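Local coordinates for protein 401aa long hypothetical glucose-1-phosphate thymidylyltransferase (Sulfolobus tokodaii, PDB 2GGO) that acts as a bifunctional enzyme in making UDP-N-acetylglucosamine and UDP-N-acetylgalactosamine, with a nucleotidyltransferase domain joined to a hexapeptide-repeat domain, at residues A[122-133]-A[145-156]; A[223-234]-A[243-251]. All coordinates share one frame; numbering follows the deposited sequence.

Contact 1 of 2, residues A[122-133]-A[145-156]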
loop_
_atom_site.group_PDB
_atom_site.type_symbol
_atom_site.label_atom_id
_atom_site.label_comp_id
_atom_site.label_asym_id
_atom_site.label_seq_id
_atom_site.Cartn_x
_atom_site.Cartn_y
_atom_site.Cartn_z
ATOM N N VAL A 122 -9.004 5.292 -14.985
ATOM C CA VAL A 122 -9.131 6.313 -13.972
ATOM C C VAL A 122 -8.341 7.534 -14.447
ATOM O O VAL A 122 -7.304 7.399 -15.113
ATOM C CB VAL A 122 -8.647 5.783 -12.566
ATOM C CG1 VAL A 122 -7.206 5.299 -12.608
ATOM C CG2 VAL A 122 -8.846 6.824 -11.470
ATOM N N LYS A 123 -8.856 8.720 -14.139
ATOM C CA LYS A 123 -8.153 9.950 -14.480
ATOM C C LYS A 123 -7.180 10.398 -13.368
ATOM O O LYS A 123 -7.590 10.759 -12.248
ATOM C CB LYS A 123 -9.129 11.054 -14.895
ATOM C CG LYS A 123 -9.801 10.837 -16.267
ATOM C CD LYS A 123 -10.463 12.128 -16.722
ATOM C CE LYS A 123 -11.831 11.894 -17.338
ATOM N NZ LYS A 123 -12.859 12.808 -16.701
ATOM N N VAL A 124 -5.886 10.319 -13.704
ATOM C CA VAL A 124 -4.784 10.800 -12.854
ATOM C C VAL A 124 -4.172 12.082 -13.421
ATOM O O VAL A 124 -4.043 12.230 -14.647
ATOM C CB VAL A 124 -3.647 9.744 -12.644
ATOM C CG1 VAL A 124 -4.185 8.505 -11.952
ATOM C CG2 VAL A 124 -2.945 9.394 -13.940
ATOM N N SER A 125 -3.798 12.997 -12.522
ATOM C CA SER A 125 -3.179 14.270 -12.908
ATOM C C SER A 125 -1.661 14.147 -13.030
ATOM O O SER A 125 -0.934 15.060 -12.638
ATOM C CB SER A 125 -3.558 15.374 -11.920
ATOM O OG SER A 125 -3.092 15.055 -10.627
ATOM N N ASN A 126 -1.207 13.014 -13.578
ATOM C CA ASN A 126 0.207 12.735 -13.863
ATOM C C ASN A 126 0.350 11.527 -14.794
ATOM O O ASN A 126 1.077 10.604 -14.481
ATOM C CB ASN A 126 0.956 12.442 -12.566
ATOM C CG ASN A 126 0.462 11.179 -11.888
ATOM O OD1 ASN A 126 -0.428 10.493 -12.396
ATOM N ND2 ASN A 126 1.042 10.862 -10.744
ATOM N N PRO A 127 -0.340 11.529 -15.943
ATOM C CA PRO A 127 -0.535 10.270 -16.673
ATOM C C PRO A 127 0.681 9.632 -17.352
ATOM O O PRO A 127 0.509 8.651 -18.079
ATOM C CB PRO A 127 -1.595 10.641 -17.722
ATOM C CG PRO A 127 -2.154 11.968 -17.271
ATOM C CD PRO A 127 -1.012 12.648 -16.618
ATOM N N LYS A 128 1.886 10.132 -17.074
ATOM C CA LYS A 128 3.118 9.732 -17.806
ATOM C C LYS A 128 3.396 8.244 -18.197
ATOM O O LYS A 128 3.918 8.039 -19.294
ATOM C CB LYS A 128 4.362 10.427 -17.234
ATOM C CG LYS A 128 4.699 11.737 -17.951
ATOM C CD LYS A 128 5.433 12.729 -17.048
ATOM C CE LYS A 128 4.477 13.715 -16.341
ATOM N NZ LYS A 128 3.937 13.254 -15.015
ATOM N N ASP A 129 3.152 7.214 -17.364
ATOM C CA ASP A 129 3.287 7.205 -15.895
ATOM C C ASP A 129 3.335 5.855 -15.121
ATOM O O ASP A 129 4.177 5.765 -14.232
ATOM C CB ASP A 129 2.448 8.238 -15.158
ATOM C CG ASP A 129 2.789 8.280 -13.689
ATOM O OD1 ASP A 129 3.667 7.487 -13.279
ATOM O OD2 ASP A 129 2.210 9.104 -12.949
ATOM N N TYR A 130 2.486 4.829 -15.325
ATOM C CA TYR A 130 1.143 4.743 -15.975
ATOM C C TYR A 130 0.969 4.623 -17.510
ATOM O O TYR A 130 1.341 5.513 -18.290
ATOM C CB TYR A 130 0.081 5.674 -15.340
ATOM C CG TYR A 130 0.096 5.728 -13.821
ATOM C CD1 TYR A 130 -0.243 6.906 -13.156
ATOM C CD2 TYR A 130 0.465 4.615 -13.052
ATOM C CE1 TYR A 130 -0.221 6.985 -11.773
ATOM C CE2 TYR A 130 0.493 4.681 -11.661
ATOM C CZ TYR A 130 0.149 5.871 -11.027
ATOM O OH TYR A 130 0.161 5.965 -9.650
ATOM N N GLY A 131 0.373 3.492 -17.898
ATOM C CA GLY A 131 -0.142 3.265 -19.242
ATOM C C GLY A 131 -1.364 4.126 -19.491
ATOM O O GLY A 131 -2.354 4.049 -18.757
ATOM N N VAL A 132 -1.269 4.955 -20.530
ATOM C CA VAL A 132 -2.314 5.906 -20.910
ATOM C C VAL A 132 -3.274 5.210 -21.875
ATOM O O VAL A 132 -2.843 4.422 -22.717
ATOM C CB VAL A 132 -1.706 7.158 -21.586
ATOM C CG1 VAL A 132 -2.567 8.362 -21.340
ATOM C CG2 VAL A 132 -0.293 7.426 -21.061
ATOM N N LEU A 133 -4.572 5.485 -21.744
ATOM C CA LEU A 133 -5.584 4.784 -22.545
ATOM C C LEU A 133 -6.018 5.584 -23.770
ATOM O O LEU A 133 -6.630 6.651 -23.640
ATOM C CB LEU A 133 -6.814 4.394 -21.701
ATOM C CG LEU A 133 -6.721 3.479 -20.468
ATOM C CD1 LEU A 133 -8.100 3.345 -19.863
ATOM C CD2 LEU A 133 -6.153 2.103 -20.767
ATOM N N ILE A 145 -0.651 2.976 -24.255
ATOM C CA ILE A 145 0.766 3.337 -24.425
ATOM C C ILE A 145 1.500 3.219 -23.098
ATOM O O ILE A 145 1.243 3.975 -22.153
ATOM C CB ILE A 145 0.978 4.771 -25.014
ATOM C CG1 ILE A 145 -0.204 5.203 -25.890
ATOM C CG2 ILE A 145 2.309 4.847 -25.793
ATOM C CD1 ILE A 145 -0.512 6.681 -25.810
ATOM N N GLU A 146 2.419 2.262 -23.047
ATOM C CA GLU A 146 3.149 1.968 -21.826
ATOM C C GLU A 146 4.229 2.984 -21.436
ATOM O O GLU A 146 5.376 2.907 -21.900
ATOM C CB GLU A 146 3.697 0.536 -21.846
ATOM C CG GLU A 146 2.885 -0.406 -20.965
ATOM C CD GLU A 146 2.416 0.271 -19.662
ATOM O OE1 GLU A 146 1.193 0.250 -19.392
ATOM O OE2 GLU A 146 3.262 0.842 -18.925
ATOM N N LYS A 147 3.825 3.937 -20.590
ATOM C CA LYS A 147 4.720 4.887 -19.904
ATOM C C LYS A 147 5.505 5.837 -20.834
ATOM O O LYS A 147 6.727 5.963 -20.708
ATOM C CB LYS A 147 5.649 4.128 -18.945
ATOM C CG LYS A 147 4.898 3.236 -17.960
ATOM C CD LYS A 147 5.699 2.942 -16.704
ATOM C CE LYS A 147 6.264 1.542 -16.718
ATOM N NZ LYS A 147 6.795 1.201 -15.374
ATOM N N PRO A 148 4.793 6.543 -21.740
ATOM C CA PRO A 148 5.393 7.167 -22.937
ATOM C C PRO A 148 6.193 8.479 -22.757
ATOM O O PRO A 148 6.692 9.031 -23.755
ATOM C CB PRO A 148 4.168 7.428 -23.823
ATOM C CG PRO A 148 3.071 7.686 -22.847
ATOM C CD PRO A 148 3.337 6.794 -21.672
ATOM N N GLU A 149 6.325 8.953 -21.513
ATOM C CA GLU A 149 6.816 10.325 -21.172
ATOM C C GLU A 149 6.158 11.521 -21.900
ATOM O O GLU A 149 6.475 12.681 -21.613
ATOM C CB GLU A 149 8.361 10.450 -21.111
ATOM C CG GLU A 149 9.101 10.497 -22.441
ATOM C CD GLU A 149 9.796 9.186 -22.758
ATOM O OE1 GLU A 149 9.411 8.140 -22.179
ATOM O OE2 GLU A 149 10.735 9.203 -23.582
ATOM N N ILE A 150 5.250 11.230 -22.830
ATOM C CA ILE A 150 4.256 12.214 -23.263
ATOM C C ILE A 150 2.874 11.703 -22.774
ATOM O O ILE A 150 2.631 10.486 -22.773
ATOM C CB ILE A 150 4.354 12.537 -24.814
ATOM C CG1 ILE A 150 3.968 14.006 -25.111
ATOM C CG2 ILE A 150 3.648 11.470 -25.696
ATOM C CD1 ILE A 150 2.460 14.329 -25.164
ATOM N N PRO A 151 2.014 12.602 -22.245
ATOM C CA PRO A 151 0.661 12.170 -21.917
ATOM C C PRO A 151 -0.400 12.512 -22.991
ATOM O O PRO A 151 -0.925 13.639 -23.000
ATOM C CB PRO A 151 0.377 12.912 -20.591
ATOM C CG PRO A 151 1.459 14.026 -20.494
ATOM C CD PRO A 151 2.239 13.987 -21.791
ATOM N N PRO A 152 -0.723 11.542 -23.884
ATOM C CA PRO A 152 -1.839 11.670 -24.839
ATOM C C PRO A 152 -3.248 11.767 -24.203
ATOM O O PRO A 152 -4.186 12.223 -24.871
ATOM C CB PRO A 152 -1.723 10.387 -25.685
ATOM C CG PRO A 152 -0.309 9.955 -25.509
ATOM C CD PRO A 152 -0.027 10.258 -24.076
ATOM N N SER A 153 -3.388 11.339 -22.938
ATOM C CA SER A 153 -4.670 11.329 -22.205
ATOM C C SER A 153 -4.447 11.408 -20.685
ATOM O O SER A 153 -3.358 11.108 -20.193
ATOM C CB SER A 153 -5.496 10.073 -22.567
ATOM O OG SER A 153 -6.855 10.159 -22.152
ATOM N N ASN A 154 -5.485 11.835 -19.967
ATOM C CA ASN A 154 -5.561 11.719 -18.508
ATOM C C ASN A 154 -6.048 10.347 -18.031
ATOM O O ASN A 154 -5.815 9.967 -16.878
ATOM C CB ASN A 154 -6.477 12.795 -17.945
ATOM C CG ASN A 154 -5.765 14.102 -17.753
ATOM O OD1 ASN A 154 -4.950 14.252 -16.837
ATOM N ND2 ASN A 154 -6.054 15.066 -18.626
ATOM N N LEU A 155 -6.741 9.628 -18.919
ATOM C CA LEU A 155 -7.189 8.262 -18.664
ATOM C C LEU A 155 -6.038 7.274 -18.635
ATOM O O LEU A 155 -5.363 7.058 -19.641
ATOM C CB LEU A 155 -8.188 7.798 -19.727
ATOM C CG LEU A 155 -9.679 7.624 -19.420
ATOM C CD1 LEU A 155 -10.159 6.434 -20.211
ATOM C CD2 LEU A 155 -10.014 7.438 -17.945
ATOM N N ILE A 156 -5.843 6.653 -17.480
ATOM C CA ILE A 156 -4.838 5.604 -17.345
ATOM C C ILE A 156 -5.482 4.228 -17.069
ATOM O O ILE A 156 -6.650 4.144 -16.667
ATOM C CB ILE A 156 -3.721 5.997 -16.294
ATOM C CG1 ILE A 156 -4.291 6.144 -14.878
ATOM C CG2 ILE A 156 -2.990 7.299 -16.708
ATOM C CD1 ILE A 156 -3.777 5.127 -13.921
#

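Contact 2 of 2, residues A[223-234]-A[243-251]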
loop_
_atom_site.group_PDB
_atom_site.type_symbol
_atom_site.label_atom_id
_atom_site.label_comp_id
_atom_site.label_asym_id
_atom_site.label_seq_id
_atom_site.Cartn_x
_atom_site.Cartn_y
_atom_site.Cartn_z
ATOM N N LEU A 223 -8.703 7.247 6.764
ATOM C CA LEU A 223 -9.000 7.848 8.052
ATOM C C LEU A 223 -10.065 8.897 7.817
ATOM O O LEU A 223 -11.050 8.996 8.570
ATOM C CB LEU A 223 -7.723 8.456 8.693
ATOM C CG LEU A 223 -7.954 9.080 10.068
ATOM C CD1 LEU A 223 -8.800 8.180 10.967
ATOM C CD2 LEU A 223 -6.609 9.390 10.696
ATOM N N ASP A 224 -9.901 9.644 6.736
ATOM C CA ASP A 224 -10.885 10.665 6.422
ATOM C C ASP A 224 -12.252 10.066 6.080
ATOM O O ASP A 224 -13.286 10.526 6.582
ATOM C CB ASP A 224 -10.387 11.521 5.273
ATOM C CG ASP A 224 -9.338 12.519 5.708
ATOM O OD1 ASP A 224 -9.321 12.919 6.890
ATOM O OD2 ASP A 224 -8.538 12.934 4.851
ATOM N N ASN A 225 -12.243 9.023 5.260
ATOM C CA ASN A 225 -13.443 8.613 4.557
ATOM C C ASN A 225 -14.128 7.382 5.077
ATOM O O ASN A 225 -15.359 7.321 5.035
ATOM C CB ASN A 225 -13.137 8.459 3.085
ATOM C CG ASN A 225 -12.929 9.784 2.405
ATOM O OD1 ASN A 225 -11.804 10.295 2.299
ATOM N ND2 ASN A 225 -14.026 10.374 1.947
ATOM N N LEU A 226 -13.377 6.401 5.576
ATOM C CA LEU A 226 -14.014 5.138 5.886
ATOM C C LEU A 226 -14.448 4.937 7.321
ATOM O O LEU A 226 -15.118 3.950 7.601
ATOM C CB LEU A 226 -13.168 3.951 5.415
ATOM C CG LEU A 226 -12.671 3.981 3.970
ATOM C CD1 LEU A 226 -11.668 2.845 3.766
ATOM C CD2 LEU A 226 -13.809 3.904 2.931
ATOM N N VAL A 227 -14.083 5.841 8.231
ATOM C CA VAL A 227 -14.347 5.668 9.688
ATOM C C VAL A 227 -14.803 6.959 10.333
ATOM O O VAL A 227 -14.588 8.035 9.779
ATOM C CB VAL A 227 -13.139 5.082 10.518
ATOM C CG1 VAL A 227 -12.919 3.609 10.216
ATOM C CG2 VAL A 227 -11.821 5.904 10.334
ATOM N N PHE A 228 -15.429 6.833 11.502
ATOM C CA PHE A 228 -16.064 7.949 12.180
ATOM C C PHE A 228 -15.730 7.964 13.675
ATOM O O PHE A 228 -15.525 6.901 14.276
ATOM C CB PHE A 228 -17.596 7.942 11.921
ATOM C CG PHE A 228 -17.954 8.002 10.442
ATOM C CD1 PHE A 228 -17.503 9.085 9.634
ATOM C CD2 PHE A 228 -18.680 6.959 9.836
ATOM C CE1 PHE A 228 -17.784 9.134 8.253
ATOM C CE2 PHE A 228 -18.975 6.999 8.455
ATOM C CZ PHE A 228 -18.528 8.099 7.663
ATOM N N SER A 229 -15.659 9.172 14.250
ATOM C CA SER A 229 -15.297 9.370 15.655
ATOM C C SER A 229 -16.003 8.388 16.584
ATOM O O SER A 229 -17.218 8.317 16.595
ATOM C CB SER A 229 -15.620 10.795 16.095
ATOM O OG SER A 229 -14.905 11.122 17.284
ATOM N N GLN A 230 -15.232 7.611 17.339
ATOM C CA GLN A 230 -15.787 6.683 18.315
ATOM C C GLN A 230 -14.807 6.370 19.422
ATOM O O GLN A 230 -13.612 6.420 19.223
ATOM C CB GLN A 230 -16.256 5.373 17.649
ATOM C CG GLN A 230 -15.206 4.647 16.819
ATOM C CD GLN A 230 -15.688 3.275 16.344
ATOM O OE1 GLN A 230 -16.156 2.457 17.149
ATOM N NE2 GLN A 230 -15.578 3.019 15.034
ATOM N N ASN A 231 -15.344 6.017 20.579
ATOM C CA ASN A 231 -14.537 5.579 21.687
ATOM C C ASN A 231 -15.055 4.251 22.214
ATOM O O ASN A 231 -16.096 4.218 22.849
ATOM C CB ASN A 231 -14.529 6.640 22.805
ATOM C CG ASN A 231 -13.680 6.235 24.004
ATOM O OD1 ASN A 231 -12.834 5.339 23.916
ATOM N ND2 ASN A 231 -13.895 6.891 25.125
ATOM N N LEU A 232 -14.308 3.174 21.962
ATOM C CA LEU A 232 -14.568 1.854 22.567
ATOM C C LEU A 232 -13.488 1.448 23.562
ATOM O O LEU A 232 -13.350 0.264 23.862
ATOM C CB LEU A 232 -14.661 0.751 21.491
ATOM C CG LEU A 232 -15.458 0.946 20.189
ATOM C CD1 LEU A 232 -15.597 -0.377 19.501
ATOM C CD2 LEU A 232 -16.815 1.551 20.416
ATOM N N GLY A 233 -12.701 2.409 24.035
ATOM C CA GLY A 233 -11.572 2.125 24.916
ATOM C C GLY A 233 -11.727 2.842 26.245
ATOM O O GLY A 233 -12.835 3.261 26.599
ATOM N N ASN A 234 -10.631 2.992 26.988
ATOM C CA ASN A 234 -10.654 3.612 28.292
ATOM C C ASN A 234 -9.837 4.880 28.214
ATOM O O ASN A 234 -8.688 4.826 27.809
ATOM C CB ASN A 234 -10.049 2.645 29.310
ATOM C CG ASN A 234 -9.699 3.310 30.626
ATOM O OD1 ASN A 234 -10.517 4.046 31.205
ATOM N ND2 ASN A 234 -8.471 3.040 31.128
ATOM N N GLY A 243 -11.481 16.999 17.314
ATOM C CA GLY A 243 -11.642 16.477 15.958
ATOM C C GLY A 243 -11.984 15.026 15.959
ATOM O O GLY A 243 -12.410 14.511 16.974
ATOM N N LYS A 244 -11.780 14.365 14.826
ATOM C CA LYS A 244 -12.109 12.934 14.665
ATOM C C LYS A 244 -11.110 12.017 15.323
ATOM O O LYS A 244 -9.944 12.017 14.944
ATOM C CB LYS A 244 -12.172 12.551 13.192
ATOM C CG LYS A 244 -12.807 11.181 12.948
ATOM C CD LYS A 244 -12.463 10.625 11.587
ATOM C CE LYS A 244 -13.234 11.322 10.513
ATOM N NZ LYS A 244 -13.629 10.364 9.445
ATOM N N VAL A 245 -11.569 11.201 16.264
ATOM C CA VAL A 245 -10.690 10.250 16.900
ATOM C C VAL A 245 -11.313 8.873 17.020
ATOM O O VAL A 245 -12.343 8.720 17.653
ATOM C CB VAL A 245 -10.251 10.768 18.288
ATOM C CG1 VAL A 245 -9.205 9.873 18.889
ATOM C CG2 VAL A 245 -9.668 12.167 18.144
ATOM N N ILE A 246 -10.676 7.865 16.435
ATOM C CA ILE A 246 -11.143 6.485 16.587
ATOM C C ILE A 246 -10.335 5.820 17.690
ATOM O O ILE A 246 -9.123 5.613 17.565
ATOM C CB ILE A 246 -11.053 5.653 15.283
ATOM C CG1 ILE A 246 -12.003 6.199 14.231
ATOM C CG2 ILE A 246 -11.455 4.240 15.528
ATOM C CD1 ILE A 246 -11.570 7.540 13.638
ATOM N N ILE A 247 -11.019 5.502 18.779
ATOM C CA ILE A 247 -10.405 4.756 19.851
ATOM C C ILE A 247 -11.043 3.367 19.887
ATOM O O ILE A 247 -12.256 3.225 20.114
ATOM C CB ILE A 247 -10.538 5.468 21.213
ATOM C CG1 ILE A 247 -10.102 6.928 21.088
ATOM C CG2 ILE A 247 -9.713 4.725 22.254
ATOM C CD1 ILE A 247 -10.385 7.821 22.264
ATOM N N GLU A 248 -10.219 2.353 19.685
ATOM C CA GLU A 248 -10.687 0.988 19.570
ATOM C C GLU A 248 -10.654 0.267 20.882
ATOM O O GLU A 248 -10.109 0.760 21.869
ATOM C CB GLU A 248 -9.807 0.250 18.625
ATOM C CG GLU A 248 -9.798 0.878 17.322
ATOM C CD GLU A 248 -10.666 0.124 16.420
ATOM O OE1 GLU A 248 -11.931 0.208 16.618
ATOM O OE2 GLU A 248 -10.058 -0.586 15.555
ATOM N N GLU A 249 -11.248 -0.919 20.899
ATOM C CA GLU A 249 -11.461 -1.597 22.144
ATOM C C GLU A 249 -10.153 -2.027 22.731
ATOM O O GLU A 249 -9.221 -2.360 22.018
ATOM C CB GLU A 249 -12.379 -2.797 21.950
ATOM C CG GLU A 249 -11.984 -3.704 20.797
ATOM C CD GLU A 249 -12.855 -4.988 20.711
ATOM O OE1 GLU A 249 -14.092 -4.913 21.001
ATOM O OE2 GLU A 249 -12.274 -6.060 20.357
ATOM N N ASP A 250 -10.111 -2.001 24.049
ATOM C CA ASP A 250 -8.945 -2.347 24.825
ATOM C C ASP A 250 -7.868 -1.271 24.862
ATOM O O ASP A 250 -6.913 -1.409 25.607
ATOM C CB ASP A 250 -8.407 -3.714 24.418
ATOM C CG ASP A 250 -9.439 -4.803 24.645
ATOM O OD1 ASP A 250 -10.070 -4.754 25.733
ATOM O OD2 ASP A 250 -9.651 -5.660 23.740
ATOM N N ALA A 251 -8.062 -0.184 24.108
ATOM C CA ALA A 251 -7.119 0.928 24.108
ATOM C C ALA A 251 -7.267 1.775 25.374
ATOM O O ALA A 251 -8.388 2.023 25.855
ATOM C CB ALA A 251 -7.240 1.772 22.815
HETATM O O HOH W 1 -12.054 -1.328 26.027
#

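Contact 1 of 2, residues A[122-133]-A[145-156]
Leu133 N donates a hydrogen bond to Leu155 O, 2.7 Å away, and the same carbonyl takes a longer CA-H contact from Val132. Two antiparallel pairings flank this bond: Val122 with Ile156, whose Ile156 N to Val122 O bond is nearly straight (175°), and Val132 with Ile145. The hydrophobic centre is Ile156. Its chi1 of 64° sets CG1 between the backbone N and the carbonyl carbon, beside Val122 O and Val124. The turn at chi2 then brings CD1 against Val122 CG1 and over one face of the Tyr130 ring, a CH-pi contact 4.2 Å from the centroid. Its other branch, CG2, presses on Val124 CG2 at a tight 3.5 Å and reaches Pro127 CB and Tyr130 CB. Cutting Ile156 back to an alanine is likely to open a gap between Val122, Val124 and Tyr130 and to strip the methyl from the ring face. Beside this cluster, Ser153 O is buried without a polar partner, 3.1 Å from Val132 CG1. With Glu146 placed as it is, a CB on Gly131 would probably meet its OE1, 3.3 Å from Gly131 CA; both residues are expected to bind N-acetylglucosamine 1-phosphate. The arrangement joins strands 117-123 and 155-164 of the central mixed sheet to the hairpin 132-135/141-145, with Trp206 of strand 206-208 against Val122 and Ile156, and Asp208 holding the Tyr130 hydroxyl.

Contact 2 of 2, residues A[223-234]-A[243-251]
Lys244 reaches across to the last part of helix 212-225 and the loop after it, where its NZ is held by three backbone carbonyls: Leu223 O in the carbonyl plane at 3.0 Å, Asp224 O from above its plane at 2.9 Å, and Val227 O, modelled so near that its exact length is doubtful. A lysine suits this place, since a long chain ending in three N-H donors can serve all three carbonyls, and its charge would probably complement the negative end of the helix dipole. The chain leaves with CG anti to the backbone N (chi1 -167°) and bends further out to bring NZ in. Beside it lies the tightly packed part: Leu223 of the helix and Val227 of the loop pack on Ile246, whose CD1 meets Val227 CG2 at 3.7 Å and Leu223 CD1 at 3.9 Å, with Tyr264 and Pro262 close by. The middle is a short parallel pairing in which Ile247 N bonds Gln230 O and Leu232 N bonds Ile247 O, each at 2.8 Å.

Beyond it, apart from one firm bond, Asn234 N to Ala251 O at 2.7 Å, the contact loosens toward solvent. Leu232 and Glu249 are exposed, and a water bridges Leu232 O and Asp250 N. Asn231 OD1 closes an Asx turn onto Gly233 N, and Gly233 has no CB to collide with Glu248 O and Ala251 O. Strand 230-231 is the outermost of its parallel sheet; short strands stacked coil on coil into three sheets fit the left-handed beta-helix of hexapeptide-repeat transferases.

Overall arrangement
From the N terminus the chain first builds the nucleotidyltransferase domain, where contact 1 closes an excursion of eleven residues holding most of the hairpin 132-135/141-145 and returns the backbone to the central sheet. Contact 2 opens on the last turn of helix 212-225. The eight residues between its segments carry strands 234-235 and 240-242; with 230-231 they make up the first coil of the beta-helix, and 245-247 begins the next. The two contacts are in series, neither nesting nor crossing. Their centres lie about 37 Å apart on opposite sides of the chain's centre. Contact 1 holds two residues that probably bind the sugar phosphate; contact 2 lies at the junction of the two domains.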